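Local atomic coordinates of Hsp70/Hsp90 co-chaperone CNS1 (Saccharomyces cerevisiae, PDB entry 6HFM), a protein that acts as a co-chaperone of Hsp90 and Hsp70, stimulating the ATPase of the Hsp70 SSA1 and serving a subset of Hsp90 functions. Residues V103-A115 with F121-F135. Numbering follows the deposited sequence.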
# COMPACT_ATOMS: atom_id res chain seq x y z
N VAL A 103 10.66 0.12 -1.66
CA VAL A 103 9.24 -0.02 -1.32
C VAL A 103 8.81 -1.44 -1.71
O VAL A 103 9.04 -1.87 -2.85
CB VAL A 103 8.36 1.01 -2.05
CG1 VAL A 103 6.91 0.90 -1.59
CG2 VAL A 103 8.88 2.42 -1.82
N PHE A 104 8.20 -2.15 -0.77
CA PHE A 104 7.69 -3.50 -0.98
C PHE A 104 6.18 -3.55 -0.75
O PHE A 104 5.63 -2.78 0.04
CB PHE A 104 8.41 -4.51 -0.08
CG PHE A 104 9.88 -4.58 -0.33
CD1 PHE A 104 10.39 -5.41 -1.31
CD2 PHE A 104 10.76 -3.79 0.41
CE1 PHE A 104 11.75 -5.46 -1.57
CE2 PHE A 104 12.13 -3.85 0.17
CZ PHE A 104 12.62 -4.68 -0.83
N MET A 105 5.52 -4.44 -1.48
CA MET A 105 4.10 -4.72 -1.32
C MET A 105 3.87 -6.22 -1.31
O MET A 105 4.60 -6.97 -1.97
CB MET A 105 3.30 -4.06 -2.44
CG MET A 105 3.40 -2.54 -2.43
SD MET A 105 2.54 -1.68 -3.76
CE MET A 105 0.86 -1.79 -3.18
N GLU A 106 2.87 -6.64 -0.55
CA GLU A 106 2.51 -8.05 -0.45
C GLU A 106 1.72 -8.48 -1.69
O GLU A 106 0.90 -7.71 -2.20
CB GLU A 106 1.70 -8.29 0.82
CG GLU A 106 1.38 -9.75 1.13
CD GLU A 106 0.64 -9.94 2.44
OE1 GLU A 106 0.73 -9.08 3.35
OE2 GLU A 106 -0.03 -10.99 2.58
N THR A 107 1.97 -9.70 -2.17
CA THR A 107 1.24 -10.25 -3.32
C THR A 107 0.12 -11.17 -2.86
O THR A 107 0.03 -11.51 -1.68
CB THR A 107 2.18 -11.03 -4.26
OG1 THR A 107 2.74 -12.16 -3.58
CG2 THR A 107 3.31 -10.14 -4.77
N LYS A 108 -0.74 -11.59 -3.78
CA LYS A 108 -1.83 -12.51 -3.44
C LYS A 108 -1.30 -13.82 -2.85
O LYS A 108 -1.92 -14.40 -1.97
CB LYS A 108 -2.74 -12.79 -4.64
CG LYS A 108 -4.06 -13.45 -4.24
CD LYS A 108 -4.98 -13.68 -5.42
CE LYS A 108 -6.21 -14.48 -4.98
NZ LYS A 108 -7.12 -14.76 -6.12
N ALA A 109 -0.13 -14.27 -3.32
CA ALA A 109 0.51 -15.48 -2.80
C ALA A 109 1.03 -15.35 -1.36
O ALA A 109 1.34 -16.36 -0.73
CB ALA A 109 1.64 -15.91 -3.72
N GLY A 110 1.13 -14.12 -0.84
CA GLY A 110 1.71 -13.87 0.48
C GLY A 110 3.20 -13.59 0.44
O GLY A 110 3.84 -13.50 1.50
N GLY A 111 3.76 -13.45 -0.77
CA GLY A 111 5.14 -13.02 -0.96
C GLY A 111 5.26 -11.51 -1.01
O GLY A 111 4.28 -10.79 -0.77
N LEU A 112 6.46 -11.03 -1.32
CA LEU A 112 6.75 -9.61 -1.45
C LEU A 112 7.30 -9.25 -2.82
O LEU A 112 8.09 -10.00 -3.39
CB LEU A 112 7.77 -9.18 -0.40
CG LEU A 112 7.34 -9.23 1.06
CD1 LEU A 112 8.57 -9.08 1.95
CD2 LEU A 112 6.31 -8.16 1.36
N ILE A 113 6.89 -8.10 -3.35
CA ILE A 113 7.45 -7.55 -4.59
C ILE A 113 8.00 -6.16 -4.31
O ILE A 113 7.41 -5.39 -3.56
CB ILE A 113 6.42 -7.53 -5.74
CG1 ILE A 113 7.11 -7.20 -7.06
CG2 ILE A 113 5.26 -6.56 -5.47
CD1 ILE A 113 6.30 -7.59 -8.27
N LYS A 114 9.14 -5.85 -4.93
CA LYS A 114 9.68 -4.50 -4.94
C LYS A 114 8.83 -3.66 -5.90
O LYS A 114 8.73 -3.98 -7.08
CB LYS A 114 11.15 -4.51 -5.38
CG LYS A 114 11.88 -3.20 -5.14
CD LYS A 114 13.32 -3.25 -5.64
CE LYS A 114 13.42 -3.24 -7.17
NZ LYS A 114 12.86 -2.01 -7.80
N ALA A 115 8.18 -2.62 -5.38
CA ALA A 115 7.36 -1.71 -6.18
C ALA A 115 8.23 -0.67 -6.86
O ALA A 115 8.91 0.11 -6.18
CB ALA A 115 6.32 -1.03 -5.30
N PHE A 121 0.13 3.61 -8.70
CA PHE A 121 -0.60 2.56 -7.99
C PHE A 121 -1.67 1.92 -8.89
O PHE A 121 -1.88 0.71 -8.81
CB PHE A 121 -1.16 3.07 -6.66
CG PHE A 121 -0.08 3.30 -5.64
CD1 PHE A 121 0.58 2.22 -5.05
CD2 PHE A 121 0.32 4.59 -5.30
CE1 PHE A 121 1.60 2.42 -4.13
CE2 PHE A 121 1.34 4.80 -4.37
CZ PHE A 121 1.98 3.71 -3.79
N HIS A 122 -2.28 2.71 -9.78
CA HIS A 122 -3.19 2.16 -10.79
C HIS A 122 -2.53 1.02 -11.57
O HIS A 122 -3.11 -0.06 -11.71
CB HIS A 122 -3.65 3.25 -11.79
CG HIS A 122 -4.44 2.71 -12.95
ND1 HIS A 122 -3.85 2.39 -14.16
CD2 HIS A 122 -5.76 2.44 -13.09
CE1 HIS A 122 -4.78 1.94 -14.99
NE2 HIS A 122 -5.94 1.96 -14.36
N ASP A 123 -1.32 1.27 -12.07
CA ASP A 123 -0.62 0.27 -12.88
C ASP A 123 -0.20 -0.97 -12.08
O ASP A 123 -0.31 -2.08 -12.59
CB ASP A 123 0.57 0.90 -13.62
CG ASP A 123 0.13 1.82 -14.77
OD1 ASP A 123 -1.08 1.91 -15.08
OD2 ASP A 123 1.02 2.43 -15.40
N ILE A 124 0.23 -0.77 -10.84
CA ILE A 124 0.59 -1.90 -9.96
C ILE A 124 -0.62 -2.80 -9.67
O ILE A 124 -0.52 -4.02 -9.76
CB ILE A 124 1.24 -1.41 -8.65
CG1 ILE A 124 2.62 -0.81 -8.95
CG2 ILE A 124 1.38 -2.55 -7.63
CD1 ILE A 124 3.19 0.02 -7.82
N LEU A 125 -1.75 -2.19 -9.33
CA LEU A 125 -2.96 -2.96 -8.99
C LEU A 125 -3.63 -3.61 -10.20
O LEU A 125 -4.36 -4.59 -10.03
CB LEU A 125 -3.97 -2.08 -8.23
CG LEU A 125 -3.54 -1.43 -6.90
CD1 LEU A 125 -4.66 -0.57 -6.34
CD2 LEU A 125 -3.10 -2.46 -5.87
N LYS A 126 -3.40 -3.08 -11.41
CA LYS A 126 -4.05 -3.60 -12.63
C LYS A 126 -3.43 -4.89 -13.19
O LYS A 126 -4.13 -5.67 -13.84
CB LYS A 126 -4.09 -2.52 -13.73
CG LYS A 126 -4.91 -2.92 -14.96
CD LYS A 126 -5.22 -1.74 -15.86
CE LYS A 126 -6.02 -2.17 -17.08
NZ LYS A 126 -7.40 -2.62 -16.73
N LYS A 127 -2.14 -5.10 -12.96
CA LYS A 127 -1.44 -6.26 -13.54
C LYS A 127 -2.04 -7.58 -13.07
O LYS A 127 -2.35 -7.75 -11.89
CB LYS A 127 0.04 -6.23 -13.17
CG LYS A 127 0.83 -5.11 -13.82
CD LYS A 127 2.31 -5.19 -13.47
CE LYS A 127 3.05 -3.93 -13.90
NZ LYS A 127 4.42 -3.88 -13.33
N GLU A 128 -2.23 -8.52 -14.00
CA GLU A 128 -2.74 -9.85 -13.66
C GLU A 128 -1.67 -10.64 -12.92
O GLU A 128 -1.96 -11.33 -11.95
CB GLU A 128 -3.23 -10.60 -14.91
CG GLU A 128 -3.84 -11.98 -14.67
CD GLU A 128 -5.05 -11.99 -13.75
OE1 GLU A 128 -5.75 -10.96 -13.63
OE2 GLU A 128 -5.32 -13.04 -13.14
N SER A 129 -0.43 -10.53 -13.39
CA SER A 129 0.74 -11.08 -12.71
C SER A 129 1.89 -10.09 -12.83
O SER A 129 2.18 -9.64 -13.94
CB SER A 129 1.15 -12.41 -13.34
OG SER A 129 0.30 -13.45 -12.90
N PRO A 130 2.55 -9.71 -11.73
CA PRO A 130 2.25 -10.13 -10.34
C PRO A 130 0.97 -9.50 -9.79
O PRO A 130 0.69 -8.32 -10.05
CB PRO A 130 3.46 -9.64 -9.55
CG PRO A 130 4.06 -8.57 -10.38
CD PRO A 130 3.75 -8.86 -11.81
N ASP A 131 0.23 -10.29 -9.01
CA ASP A 131 -1.07 -9.89 -8.46
C ASP A 131 -0.83 -9.22 -7.10
O ASP A 131 -0.54 -9.89 -6.12
CB ASP A 131 -1.97 -11.12 -8.32
CG ASP A 131 -3.44 -10.78 -8.06
OD1 ASP A 131 -3.80 -9.59 -7.89
OD2 ASP A 131 -4.26 -11.73 -8.02
N VAL A 132 -0.95 -7.89 -7.08
CA VAL A 132 -0.69 -7.07 -5.88
C VAL A 132 -2.02 -6.50 -5.38
O VAL A 132 -2.57 -5.59 -6.02
CB VAL A 132 0.30 -5.92 -6.21
CG1 VAL A 132 0.52 -5.01 -5.00
CG2 VAL A 132 1.63 -6.49 -6.69
N PRO A 133 -2.56 -7.02 -4.25
CA PRO A 133 -3.88 -6.57 -3.80
C PRO A 133 -3.94 -5.32 -2.92
O PRO A 133 -2.94 -4.93 -2.31
CB PRO A 133 -4.41 -7.77 -2.98
CG PRO A 133 -3.42 -8.86 -3.15
CD PRO A 133 -2.13 -8.22 -3.50
N LEU A 134 -5.13 -4.74 -2.86
CA LEU A 134 -5.54 -3.93 -1.72
C LEU A 134 -5.81 -4.86 -0.54
O LEU A 134 -6.20 -6.03 -0.72
CB LEU A 134 -6.80 -3.11 -2.04
CG LEU A 134 -6.71 -2.03 -3.12
CD1 LEU A 134 -8.08 -1.40 -3.30
CD2 LEU A 134 -5.68 -0.98 -2.76
N PHE A 135 -5.59 -4.34 0.66
CA PHE A 135 -5.93 -5.02 1.90
C PHE A 135 -6.97 -4.16 2.62
O PHE A 135 -6.69 -3.01 2.94
CB PHE A 135 -4.68 -5.28 2.75
CG PHE A 135 -3.82 -6.38 2.20
CD1 PHE A 135 -3.98 -7.69 2.64
CD2 PHE A 135 -2.89 -6.13 1.20
CE1 PHE A 135 -3.21 -8.72 2.11
CE2 PHE A 135 -2.12 -7.16 0.67
CZ PHE A 135 -2.29 -8.46 1.12
O HOH W 1 -0.22 -5.36 -1.56
O HOH W 2 -6.84 -12.48 -8.05
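Met105 meets Val132 at about a right angle, its methyl CE 3.7 Å from Val132 CG1. The chain bends at the sulfur (chi3 77°), which sets CE against the valine while Met105 SD lies at the edge of the Phe121 ring and 4.1 Å from Ile124 CG2. The other valine branch, CG2, touches Ile113 CG2, and Ile113 CD1 presses tightly on Pro130, which follows a cis peptide. Where the hairpin turns, Lys108 N donates to Asp131 O (2.9 Å), close to the line of the carbonyl. Water links Lys108 NZ to Asp131 OD2, whereas Asp131 OD1 bonds Thr19. The extended chain of Glu106 (CG anti to the backbone N, chi1 -174°) carries the carboxylate across to Phe135, its plane turned 42° from the ring and Glu106 CD 3.5 Å from Phe135 CZ. Salt bridges to Lys140, Arg164 and Arg165 hold the carboxylate. With an alanine at Glu106, these three cations would probably lose their shared anion and Phe135 CZ the carboxylate packed against it. The contact packs a beta-hairpin at the edge of the mixed sheet against helix 121-126, the loop after it and strand 134-135, within the Wheel domain of the TTC4 family, beside a bound magnesium ion.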